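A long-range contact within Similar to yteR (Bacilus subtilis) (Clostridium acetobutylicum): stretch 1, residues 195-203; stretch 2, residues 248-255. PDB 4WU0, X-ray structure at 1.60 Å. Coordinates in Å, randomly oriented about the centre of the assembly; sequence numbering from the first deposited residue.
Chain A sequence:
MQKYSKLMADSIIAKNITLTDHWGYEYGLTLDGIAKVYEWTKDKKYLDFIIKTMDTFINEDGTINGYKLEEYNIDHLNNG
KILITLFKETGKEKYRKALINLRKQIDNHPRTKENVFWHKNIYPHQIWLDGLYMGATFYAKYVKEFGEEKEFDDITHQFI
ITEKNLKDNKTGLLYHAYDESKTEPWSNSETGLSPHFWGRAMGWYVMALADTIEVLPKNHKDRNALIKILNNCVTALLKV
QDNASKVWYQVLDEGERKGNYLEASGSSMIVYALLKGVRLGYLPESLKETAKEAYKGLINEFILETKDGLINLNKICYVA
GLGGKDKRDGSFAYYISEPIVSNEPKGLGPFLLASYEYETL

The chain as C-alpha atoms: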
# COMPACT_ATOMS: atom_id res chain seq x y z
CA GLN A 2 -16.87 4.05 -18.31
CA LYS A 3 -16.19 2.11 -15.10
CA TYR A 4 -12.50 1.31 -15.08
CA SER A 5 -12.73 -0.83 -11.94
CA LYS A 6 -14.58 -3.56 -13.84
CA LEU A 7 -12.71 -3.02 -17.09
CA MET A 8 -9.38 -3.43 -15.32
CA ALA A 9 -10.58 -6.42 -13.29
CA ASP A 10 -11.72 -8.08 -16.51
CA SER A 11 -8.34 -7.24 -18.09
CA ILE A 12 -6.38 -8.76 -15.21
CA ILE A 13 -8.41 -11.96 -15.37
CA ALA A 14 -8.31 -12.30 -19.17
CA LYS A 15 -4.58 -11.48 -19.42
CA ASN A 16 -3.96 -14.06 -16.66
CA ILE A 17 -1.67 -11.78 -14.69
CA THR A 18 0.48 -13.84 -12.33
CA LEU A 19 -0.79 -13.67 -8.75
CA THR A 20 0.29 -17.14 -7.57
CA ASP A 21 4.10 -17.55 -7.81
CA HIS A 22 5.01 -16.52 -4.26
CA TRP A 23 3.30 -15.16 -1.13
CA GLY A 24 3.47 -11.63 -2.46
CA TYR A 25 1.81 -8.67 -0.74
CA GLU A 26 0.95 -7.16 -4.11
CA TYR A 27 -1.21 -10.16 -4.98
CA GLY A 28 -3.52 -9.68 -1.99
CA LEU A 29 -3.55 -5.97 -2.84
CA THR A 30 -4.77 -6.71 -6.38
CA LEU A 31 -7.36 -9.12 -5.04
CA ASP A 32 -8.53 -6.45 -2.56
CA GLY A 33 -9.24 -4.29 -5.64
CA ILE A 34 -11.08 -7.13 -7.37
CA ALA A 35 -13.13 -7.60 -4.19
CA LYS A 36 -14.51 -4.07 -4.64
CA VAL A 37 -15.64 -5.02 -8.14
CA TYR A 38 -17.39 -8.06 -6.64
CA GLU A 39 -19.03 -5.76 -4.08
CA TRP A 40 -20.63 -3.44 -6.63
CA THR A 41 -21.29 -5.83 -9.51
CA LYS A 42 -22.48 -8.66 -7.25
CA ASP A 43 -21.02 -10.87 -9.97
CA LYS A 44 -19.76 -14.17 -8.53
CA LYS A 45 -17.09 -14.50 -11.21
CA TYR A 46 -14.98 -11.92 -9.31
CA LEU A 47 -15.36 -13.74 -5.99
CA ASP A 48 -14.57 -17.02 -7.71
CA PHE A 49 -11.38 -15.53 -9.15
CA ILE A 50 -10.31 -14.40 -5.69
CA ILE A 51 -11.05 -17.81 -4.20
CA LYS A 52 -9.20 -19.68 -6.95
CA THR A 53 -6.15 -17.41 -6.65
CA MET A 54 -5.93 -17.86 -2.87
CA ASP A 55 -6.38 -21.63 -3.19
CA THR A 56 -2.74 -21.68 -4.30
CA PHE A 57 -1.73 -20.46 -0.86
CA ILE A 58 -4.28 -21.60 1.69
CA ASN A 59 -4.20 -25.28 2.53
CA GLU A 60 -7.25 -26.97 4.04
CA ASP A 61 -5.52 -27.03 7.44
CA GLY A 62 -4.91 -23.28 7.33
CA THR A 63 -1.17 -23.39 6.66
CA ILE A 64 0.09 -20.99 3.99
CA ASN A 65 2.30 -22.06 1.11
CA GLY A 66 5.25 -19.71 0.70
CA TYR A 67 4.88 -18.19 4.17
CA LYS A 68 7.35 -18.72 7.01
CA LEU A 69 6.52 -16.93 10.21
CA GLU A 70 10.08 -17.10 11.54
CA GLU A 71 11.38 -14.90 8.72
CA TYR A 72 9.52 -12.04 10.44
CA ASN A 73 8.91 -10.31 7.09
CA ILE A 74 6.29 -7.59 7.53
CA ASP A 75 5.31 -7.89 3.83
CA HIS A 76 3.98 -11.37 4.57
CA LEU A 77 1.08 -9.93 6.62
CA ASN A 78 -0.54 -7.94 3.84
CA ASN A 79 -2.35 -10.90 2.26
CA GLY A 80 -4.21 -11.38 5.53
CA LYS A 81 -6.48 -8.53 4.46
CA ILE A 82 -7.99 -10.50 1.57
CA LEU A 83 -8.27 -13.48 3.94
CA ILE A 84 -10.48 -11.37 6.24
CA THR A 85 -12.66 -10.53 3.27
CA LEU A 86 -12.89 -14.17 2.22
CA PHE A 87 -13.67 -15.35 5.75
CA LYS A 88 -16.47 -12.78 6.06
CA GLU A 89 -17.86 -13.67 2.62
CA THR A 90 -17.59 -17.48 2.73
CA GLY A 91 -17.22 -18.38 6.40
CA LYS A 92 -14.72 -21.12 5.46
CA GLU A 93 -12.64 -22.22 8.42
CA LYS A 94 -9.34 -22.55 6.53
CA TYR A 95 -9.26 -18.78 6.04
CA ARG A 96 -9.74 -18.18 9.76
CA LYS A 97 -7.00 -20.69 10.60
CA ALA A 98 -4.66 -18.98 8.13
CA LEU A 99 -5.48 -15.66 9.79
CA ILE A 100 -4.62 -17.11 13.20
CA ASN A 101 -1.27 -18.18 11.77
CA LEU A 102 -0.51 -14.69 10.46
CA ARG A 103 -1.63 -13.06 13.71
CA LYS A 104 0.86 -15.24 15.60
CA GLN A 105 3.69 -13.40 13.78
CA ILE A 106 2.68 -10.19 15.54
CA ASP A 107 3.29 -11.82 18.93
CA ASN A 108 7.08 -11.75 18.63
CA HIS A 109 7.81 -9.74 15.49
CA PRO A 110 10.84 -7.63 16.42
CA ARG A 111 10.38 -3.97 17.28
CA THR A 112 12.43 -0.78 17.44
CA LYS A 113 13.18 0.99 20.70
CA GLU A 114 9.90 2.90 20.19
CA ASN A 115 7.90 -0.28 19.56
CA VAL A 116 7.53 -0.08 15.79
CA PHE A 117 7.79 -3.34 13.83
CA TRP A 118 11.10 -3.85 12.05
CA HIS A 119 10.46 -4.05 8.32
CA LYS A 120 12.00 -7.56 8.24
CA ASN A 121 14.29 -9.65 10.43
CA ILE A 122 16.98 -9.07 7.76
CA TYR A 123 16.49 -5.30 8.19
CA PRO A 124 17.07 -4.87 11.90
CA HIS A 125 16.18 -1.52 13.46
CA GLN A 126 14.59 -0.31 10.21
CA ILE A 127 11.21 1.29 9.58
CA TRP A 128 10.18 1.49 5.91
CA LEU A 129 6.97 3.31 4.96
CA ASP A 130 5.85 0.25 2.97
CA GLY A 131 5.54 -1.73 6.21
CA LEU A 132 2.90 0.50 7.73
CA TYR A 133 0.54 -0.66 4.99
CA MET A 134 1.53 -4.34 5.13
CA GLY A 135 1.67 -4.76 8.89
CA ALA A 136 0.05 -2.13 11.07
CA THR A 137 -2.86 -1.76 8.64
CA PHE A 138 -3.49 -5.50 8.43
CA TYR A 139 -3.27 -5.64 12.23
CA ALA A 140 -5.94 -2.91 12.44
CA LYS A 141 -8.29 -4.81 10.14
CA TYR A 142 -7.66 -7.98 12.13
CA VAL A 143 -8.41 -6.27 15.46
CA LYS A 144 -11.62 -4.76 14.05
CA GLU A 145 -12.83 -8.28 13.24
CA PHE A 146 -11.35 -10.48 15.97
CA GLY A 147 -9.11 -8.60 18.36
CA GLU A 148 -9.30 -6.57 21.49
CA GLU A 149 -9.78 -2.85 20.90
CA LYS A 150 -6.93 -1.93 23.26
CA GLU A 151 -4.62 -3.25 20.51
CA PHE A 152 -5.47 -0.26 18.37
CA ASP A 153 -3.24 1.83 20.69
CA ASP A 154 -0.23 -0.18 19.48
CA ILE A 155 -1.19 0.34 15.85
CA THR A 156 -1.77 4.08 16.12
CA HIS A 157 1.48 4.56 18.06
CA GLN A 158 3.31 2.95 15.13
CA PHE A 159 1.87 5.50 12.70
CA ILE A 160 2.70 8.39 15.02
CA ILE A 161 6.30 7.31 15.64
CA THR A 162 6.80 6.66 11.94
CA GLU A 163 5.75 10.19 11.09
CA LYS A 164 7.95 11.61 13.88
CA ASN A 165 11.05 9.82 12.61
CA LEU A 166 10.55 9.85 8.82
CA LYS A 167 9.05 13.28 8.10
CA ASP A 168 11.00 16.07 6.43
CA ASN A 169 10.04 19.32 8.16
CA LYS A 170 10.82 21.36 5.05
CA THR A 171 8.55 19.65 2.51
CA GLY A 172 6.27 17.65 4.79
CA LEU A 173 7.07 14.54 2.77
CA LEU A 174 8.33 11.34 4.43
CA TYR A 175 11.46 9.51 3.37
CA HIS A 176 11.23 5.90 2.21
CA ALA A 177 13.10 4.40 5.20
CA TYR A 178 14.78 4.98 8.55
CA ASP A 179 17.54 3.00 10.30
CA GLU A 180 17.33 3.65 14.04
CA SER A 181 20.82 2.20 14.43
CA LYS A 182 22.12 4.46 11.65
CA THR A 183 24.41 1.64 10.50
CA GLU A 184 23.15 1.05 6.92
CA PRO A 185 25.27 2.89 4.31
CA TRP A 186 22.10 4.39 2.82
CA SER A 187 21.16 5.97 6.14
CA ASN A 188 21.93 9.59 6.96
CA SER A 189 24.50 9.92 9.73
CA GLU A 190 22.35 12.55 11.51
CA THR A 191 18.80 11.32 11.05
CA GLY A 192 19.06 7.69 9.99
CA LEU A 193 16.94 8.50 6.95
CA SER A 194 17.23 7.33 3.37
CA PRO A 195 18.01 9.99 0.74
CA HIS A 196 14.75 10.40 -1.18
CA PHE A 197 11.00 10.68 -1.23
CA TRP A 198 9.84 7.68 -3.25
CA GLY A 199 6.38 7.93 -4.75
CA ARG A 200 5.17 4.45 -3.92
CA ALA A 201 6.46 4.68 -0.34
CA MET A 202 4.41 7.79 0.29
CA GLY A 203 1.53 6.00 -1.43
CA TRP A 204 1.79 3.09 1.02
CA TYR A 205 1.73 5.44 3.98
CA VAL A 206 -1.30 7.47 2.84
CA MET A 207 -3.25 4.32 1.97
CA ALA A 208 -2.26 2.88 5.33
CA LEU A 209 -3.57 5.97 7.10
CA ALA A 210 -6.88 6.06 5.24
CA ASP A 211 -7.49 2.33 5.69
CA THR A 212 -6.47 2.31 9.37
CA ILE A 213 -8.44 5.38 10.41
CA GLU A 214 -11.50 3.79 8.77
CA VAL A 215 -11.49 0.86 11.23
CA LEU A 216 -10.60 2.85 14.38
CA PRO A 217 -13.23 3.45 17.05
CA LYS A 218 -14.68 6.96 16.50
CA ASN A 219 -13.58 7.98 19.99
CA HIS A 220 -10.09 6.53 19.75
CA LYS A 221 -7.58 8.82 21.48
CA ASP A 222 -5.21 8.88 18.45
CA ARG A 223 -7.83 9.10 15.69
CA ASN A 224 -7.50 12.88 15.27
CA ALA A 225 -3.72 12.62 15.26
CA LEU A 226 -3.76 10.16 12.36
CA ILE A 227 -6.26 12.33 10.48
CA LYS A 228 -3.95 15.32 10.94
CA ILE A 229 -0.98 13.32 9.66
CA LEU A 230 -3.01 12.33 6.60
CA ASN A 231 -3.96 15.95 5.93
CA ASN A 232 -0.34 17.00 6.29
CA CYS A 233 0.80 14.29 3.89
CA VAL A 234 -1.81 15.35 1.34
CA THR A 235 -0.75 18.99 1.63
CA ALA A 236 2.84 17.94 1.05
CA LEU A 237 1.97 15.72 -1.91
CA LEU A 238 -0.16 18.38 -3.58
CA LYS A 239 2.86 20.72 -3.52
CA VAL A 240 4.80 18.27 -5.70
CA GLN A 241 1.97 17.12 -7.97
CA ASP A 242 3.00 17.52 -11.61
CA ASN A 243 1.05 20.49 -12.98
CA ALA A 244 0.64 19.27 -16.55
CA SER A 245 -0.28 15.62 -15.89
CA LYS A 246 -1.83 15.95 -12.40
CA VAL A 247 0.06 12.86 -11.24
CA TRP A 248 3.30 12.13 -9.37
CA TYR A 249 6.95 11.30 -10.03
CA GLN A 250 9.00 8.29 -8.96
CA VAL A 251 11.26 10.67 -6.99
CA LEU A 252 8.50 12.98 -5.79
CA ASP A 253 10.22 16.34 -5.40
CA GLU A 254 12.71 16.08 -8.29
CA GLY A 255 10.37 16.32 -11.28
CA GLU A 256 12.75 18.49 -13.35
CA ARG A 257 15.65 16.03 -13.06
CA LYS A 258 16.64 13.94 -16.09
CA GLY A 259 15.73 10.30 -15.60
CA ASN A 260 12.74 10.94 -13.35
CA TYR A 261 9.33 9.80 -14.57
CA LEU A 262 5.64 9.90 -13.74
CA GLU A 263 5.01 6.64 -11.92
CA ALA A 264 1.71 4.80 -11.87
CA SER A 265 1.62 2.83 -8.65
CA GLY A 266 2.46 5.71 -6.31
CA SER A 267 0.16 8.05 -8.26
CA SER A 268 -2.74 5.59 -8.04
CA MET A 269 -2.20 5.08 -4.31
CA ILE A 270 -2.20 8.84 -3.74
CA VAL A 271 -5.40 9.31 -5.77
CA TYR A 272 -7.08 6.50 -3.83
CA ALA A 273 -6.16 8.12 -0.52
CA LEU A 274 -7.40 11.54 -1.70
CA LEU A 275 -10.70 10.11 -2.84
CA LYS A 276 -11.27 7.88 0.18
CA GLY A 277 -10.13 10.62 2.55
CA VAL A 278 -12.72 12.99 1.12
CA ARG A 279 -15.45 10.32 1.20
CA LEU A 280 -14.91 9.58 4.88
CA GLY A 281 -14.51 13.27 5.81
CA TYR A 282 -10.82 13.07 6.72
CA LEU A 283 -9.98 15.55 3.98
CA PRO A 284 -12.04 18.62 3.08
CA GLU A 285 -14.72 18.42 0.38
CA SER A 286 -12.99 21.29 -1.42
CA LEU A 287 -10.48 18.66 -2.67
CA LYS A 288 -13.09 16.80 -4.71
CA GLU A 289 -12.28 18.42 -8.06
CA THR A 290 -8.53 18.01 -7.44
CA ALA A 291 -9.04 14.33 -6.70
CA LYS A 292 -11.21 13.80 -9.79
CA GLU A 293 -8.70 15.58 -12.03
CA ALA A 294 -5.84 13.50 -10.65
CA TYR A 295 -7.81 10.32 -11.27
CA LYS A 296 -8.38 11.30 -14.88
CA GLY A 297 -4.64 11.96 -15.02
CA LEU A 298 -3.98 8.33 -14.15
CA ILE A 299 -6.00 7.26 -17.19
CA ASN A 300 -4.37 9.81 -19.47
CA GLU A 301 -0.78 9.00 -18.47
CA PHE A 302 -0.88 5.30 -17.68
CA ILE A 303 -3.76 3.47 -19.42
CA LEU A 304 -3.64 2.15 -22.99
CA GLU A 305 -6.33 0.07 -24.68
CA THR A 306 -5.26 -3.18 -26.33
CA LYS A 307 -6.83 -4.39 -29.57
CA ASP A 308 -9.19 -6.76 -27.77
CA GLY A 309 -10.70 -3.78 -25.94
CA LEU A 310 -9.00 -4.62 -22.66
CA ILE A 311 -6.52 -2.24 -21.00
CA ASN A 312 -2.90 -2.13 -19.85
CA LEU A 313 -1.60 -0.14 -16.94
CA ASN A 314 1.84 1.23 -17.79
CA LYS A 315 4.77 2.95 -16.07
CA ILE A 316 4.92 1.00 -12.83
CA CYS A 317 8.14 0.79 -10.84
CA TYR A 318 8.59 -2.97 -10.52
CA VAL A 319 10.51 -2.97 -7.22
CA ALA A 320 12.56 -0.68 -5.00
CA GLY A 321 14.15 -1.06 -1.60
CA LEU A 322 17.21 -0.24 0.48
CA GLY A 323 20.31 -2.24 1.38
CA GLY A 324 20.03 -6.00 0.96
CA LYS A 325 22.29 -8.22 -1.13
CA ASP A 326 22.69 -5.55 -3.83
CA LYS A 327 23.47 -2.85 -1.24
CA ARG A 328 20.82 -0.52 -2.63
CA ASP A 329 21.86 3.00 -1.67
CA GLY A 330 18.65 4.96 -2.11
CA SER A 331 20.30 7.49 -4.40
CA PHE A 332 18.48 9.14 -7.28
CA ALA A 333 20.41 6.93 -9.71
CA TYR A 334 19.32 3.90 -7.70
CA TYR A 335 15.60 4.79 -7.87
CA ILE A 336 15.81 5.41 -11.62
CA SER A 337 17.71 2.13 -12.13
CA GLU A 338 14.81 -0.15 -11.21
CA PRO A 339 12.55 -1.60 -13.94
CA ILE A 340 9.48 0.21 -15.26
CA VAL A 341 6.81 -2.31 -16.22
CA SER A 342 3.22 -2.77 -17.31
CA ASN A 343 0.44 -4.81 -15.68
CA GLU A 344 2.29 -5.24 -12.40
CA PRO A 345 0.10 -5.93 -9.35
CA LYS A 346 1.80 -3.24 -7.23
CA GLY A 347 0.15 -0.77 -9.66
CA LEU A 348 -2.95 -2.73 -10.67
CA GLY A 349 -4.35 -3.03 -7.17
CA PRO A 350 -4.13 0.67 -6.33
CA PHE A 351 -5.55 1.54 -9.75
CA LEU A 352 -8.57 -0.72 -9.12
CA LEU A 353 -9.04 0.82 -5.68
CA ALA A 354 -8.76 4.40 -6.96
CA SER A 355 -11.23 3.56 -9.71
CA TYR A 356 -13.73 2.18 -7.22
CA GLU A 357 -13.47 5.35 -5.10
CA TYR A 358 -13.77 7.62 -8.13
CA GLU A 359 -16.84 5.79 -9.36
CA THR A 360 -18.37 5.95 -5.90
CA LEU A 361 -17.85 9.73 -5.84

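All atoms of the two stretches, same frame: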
# COMPACT_ATOMS: atom_id res chain seq x y z
N PRO A 195 17.79 8.68 1.37
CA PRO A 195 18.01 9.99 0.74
C PRO A 195 16.81 10.66 0.08
O PRO A 195 16.84 11.90 -0.10
CB PRO A 195 19.07 9.67 -0.34
CG PRO A 195 19.74 8.45 0.16
CD PRO A 195 18.66 7.65 0.78
N HIS A 196 15.81 9.89 -0.32
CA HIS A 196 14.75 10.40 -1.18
C HIS A 196 13.33 10.06 -0.80
O HIS A 196 13.05 9.07 -0.11
CB HIS A 196 14.98 9.94 -2.63
CG HIS A 196 16.12 10.63 -3.29
ND1 HIS A 196 16.07 11.97 -3.62
CD2 HIS A 196 17.37 10.21 -3.63
CE1 HIS A 196 17.22 12.33 -4.15
NE2 HIS A 196 18.03 11.28 -4.16
N PHE A 197 12.44 10.90 -1.32
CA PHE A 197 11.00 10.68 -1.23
C PHE A 197 10.57 9.87 -2.45
O PHE A 197 10.53 10.38 -3.57
CB PHE A 197 10.25 12.01 -1.19
CG PHE A 197 10.78 12.97 -0.17
CD1 PHE A 197 10.76 12.66 1.19
CD2 PHE A 197 11.27 14.20 -0.56
CE1 PHE A 197 11.26 13.57 2.11
CE2 PHE A 197 11.77 15.11 0.33
CZ PHE A 197 11.77 14.80 1.68
N TRP A 198 10.28 8.61 -2.21
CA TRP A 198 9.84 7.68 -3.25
C TRP A 198 8.33 7.68 -3.33
O TRP A 198 7.65 7.56 -2.31
CB TRP A 198 10.36 6.28 -2.93
CG TRP A 198 10.02 5.25 -3.95
CD1 TRP A 198 9.97 5.41 -5.30
CD2 TRP A 198 9.65 3.88 -3.69
NE1 TRP A 198 9.61 4.22 -5.90
CE2 TRP A 198 9.41 3.27 -4.93
CE3 TRP A 198 9.51 3.13 -2.53
CZ2 TRP A 198 9.03 1.93 -5.03
CZ3 TRP A 198 9.14 1.81 -2.64
CH2 TRP A 198 8.91 1.22 -3.89
N GLY A 199 7.81 7.84 -4.54
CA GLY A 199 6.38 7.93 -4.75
C GLY A 199 5.58 6.80 -4.12
O GLY A 199 4.62 7.03 -3.38
N ARG A 200 5.96 5.56 -4.43
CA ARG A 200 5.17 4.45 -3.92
C ARG A 200 5.23 4.35 -2.39
O ARG A 200 4.23 3.99 -1.77
CB ARG A 200 5.58 3.12 -4.57
CG ARG A 200 4.85 1.94 -3.94
CD ARG A 200 4.68 0.71 -4.81
NE ARG A 200 5.91 -0.04 -5.05
CZ ARG A 200 6.44 -0.26 -6.25
NH1 ARG A 200 7.53 -1.00 -6.34
NH2 ARG A 200 5.88 0.20 -7.36
N ALA A 201 6.35 4.70 -1.80
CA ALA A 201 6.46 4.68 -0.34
C ALA A 201 5.50 5.65 0.31
O ALA A 201 4.79 5.31 1.28
CB ALA A 201 7.85 4.94 0.08
N MET A 202 5.43 6.88 -0.20
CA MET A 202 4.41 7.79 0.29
C MET A 202 3.02 7.24 0.03
O MET A 202 2.13 7.40 0.85
CB MET A 202 4.54 9.18 -0.33
CG MET A 202 5.59 10.05 0.32
SD MET A 202 5.22 10.48 2.05
CE MET A 202 3.74 11.50 1.92
N GLY A 203 2.80 6.62 -1.12
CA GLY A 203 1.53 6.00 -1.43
C GLY A 203 1.14 4.95 -0.39
O GLY A 203 0.00 4.92 0.07
N TRP A 248 2.11 12.03 -10.19
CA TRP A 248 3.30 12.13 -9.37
C TRP A 248 4.50 11.38 -9.93
O TRP A 248 4.34 10.37 -10.61
CB TRP A 248 2.99 11.67 -7.93
CG TRP A 248 2.18 12.68 -7.17
CD1 TRP A 248 2.66 13.65 -6.36
CD2 TRP A 248 0.75 12.82 -7.16
NE1 TRP A 248 1.64 14.40 -5.87
CE2 TRP A 248 0.45 13.93 -6.34
CE3 TRP A 248 -0.30 12.14 -7.79
CZ2 TRP A 248 -0.87 14.36 -6.10
CZ3 TRP A 248 -1.61 12.57 -7.57
CH2 TRP A 248 -1.88 13.68 -6.74
N TYR A 249 5.68 11.88 -9.60
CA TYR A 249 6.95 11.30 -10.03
C TYR A 249 7.46 10.20 -9.12
O TYR A 249 7.15 10.16 -7.92
CB TYR A 249 8.02 12.38 -10.08
CG TYR A 249 7.87 13.31 -11.25
CD1 TYR A 249 8.42 12.99 -12.47
CD2 TYR A 249 7.18 14.51 -11.11
CE1 TYR A 249 8.30 13.84 -13.54
CE2 TYR A 249 7.06 15.36 -12.18
CZ TYR A 249 7.60 15.01 -13.39
OH TYR A 249 7.48 15.85 -14.47
N GLN A 250 8.26 9.31 -9.70
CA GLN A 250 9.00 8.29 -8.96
C GLN A 250 9.80 8.87 -7.79
O GLN A 250 9.70 8.38 -6.66
CB GLN A 250 9.93 7.56 -9.93
CG GLN A 250 11.00 6.68 -9.35
CD GLN A 250 10.49 5.30 -8.97
OE1 GLN A 250 9.30 5.13 -8.69
NE2 GLN A 250 11.39 4.33 -8.88
N VAL A 251 10.60 9.91 -8.05
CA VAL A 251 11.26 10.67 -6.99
C VAL A 251 10.46 11.98 -6.86
O VAL A 251 10.53 12.86 -7.72
CB VAL A 251 12.74 10.91 -7.25
CG1 VAL A 251 13.38 11.67 -6.07
CG2 VAL A 251 13.46 9.60 -7.47
N LEU A 252 9.65 12.06 -5.81
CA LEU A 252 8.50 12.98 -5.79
C LEU A 252 8.81 14.45 -6.02
O LEU A 252 8.03 15.15 -6.68
CB LEU A 252 7.77 12.85 -4.45
CG LEU A 252 6.94 11.58 -4.31
CD1 LEU A 252 6.57 11.29 -2.84
CD2 LEU A 252 5.70 11.66 -5.15
N ASP A 253 9.89 14.92 -5.41
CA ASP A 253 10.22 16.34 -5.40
C ASP A 253 11.26 16.74 -6.44
O ASP A 253 11.71 17.88 -6.42
CB ASP A 253 10.71 16.75 -4.01
CG ASP A 253 11.99 16.06 -3.60
OD1 ASP A 253 12.22 14.93 -4.08
OD2 ASP A 253 12.76 16.63 -2.78
N GLU A 254 11.64 15.83 -7.33
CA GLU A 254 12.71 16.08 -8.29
C GLU A 254 12.20 15.97 -9.73
O GLU A 254 12.89 15.43 -10.60
CB GLU A 254 13.85 15.09 -8.06
CG GLU A 254 14.45 15.21 -6.65
CD GLU A 254 15.87 15.67 -6.60
OE1 GLU A 254 16.36 16.25 -7.59
OE2 GLU A 254 16.50 15.45 -5.55
N GLY A 255 11.00 16.49 -9.98
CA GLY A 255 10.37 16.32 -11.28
C GLY A 255 11.15 16.86 -12.48
O GLY A 255 10.97 16.39 -13.60
O HOH W 1 13.74 13.20 -2.62
O HOH W 2 7.00 5.76 -7.10

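The two stretches meet where a loop, Pro195 to Trp198, runs into the first turn of a helix beginning at Gly199. Their backbones are joined by a single beta bridge between Trp198 and Val251, whose CA atoms lie 5.0 Å apart. Two nearly straight hydrogen bonds flank this pair: Leu252 N donates to Phe197 O at 2.9 Å, and Gly199 N donates to Gln250 O, also at 2.9 Å. The same two carbonyls receive CA-H...O contacts, with Val251 CA 3.5 Å from Phe197 O and Trp198 CA 3.5 Å from Gln250 O. Beyond the bridge the first stretch enters the helix, where Met202 N bonds to Trp198 O at 3.1 Å, while the second makes a type I turn from Val251 to Glu254, closed by Glu254 N to Val251 O at 3.2 Å. Trp198 is the N-cap residue, and the amide of Gly199, in the first turn of the helix, finds its acceptor in Gln250 O across the contact.

Gly199 lies close against the second stretch, its CA 3.7 Å from Leu252 CG. A CB here would sit 2.9 Å from Tyr249 O, a clash, so the close approach depends on the absence of a side chain.

Leu252 fills the centre of the apolar contact. Its CA-to-CB bond points toward the first stretch, and its chi1 m, chi2 t rotamer brings CD1 to 3.5 Å from Met202 CG and 4.1 Å from Phe197 CB. Met202 is m at all three chi angles; its CA-to-CB bond also points toward the second stretch, placing CG against the leucine methyl at the helix end of this cluster.

Trp198 and Gln250 both start with CA-to-CB bonds directed away from the opposite stretch, yet their ends return to meet. With chi1 t in each, and chi2 p in the glutamine, Trp198 NE1 reaches Gln250 OE1 at 3.0 Å. The N-H...O angle of 141° makes this a weak hydrogen bond, with the acceptor at the edge of the indole. Gln250 OE1 also accepts from water 2 at 2.9 Å; that water in turn accepts a weak hydrogen bond from Arg200 N, likewise at 2.9 Å, giving a second, solvent-mediated link to the start of the helix.

At the other end, His196 and Phe197, both chi1 m, face the turn. Phe197 presents its ring edge to Asp253, with CE2 3.6 Å from OD2, a placement that brings the carboxylate near the slightly positive rim of the ring. Asp253, with chi1 p, also directs OD1 to water 1, which donates to it at 2.7 Å and accepts from Phe197 N at 2.9 Å. The same water hydrogen-bonds to His196 ND1 at 2.8 Å, tying three residues together. The imidazole meets Glu254 at its edge, His196 CE1 lying 3.5 Å from Glu254 OE2, while His196 ND1 is 3.7 Å from Val251 CG1.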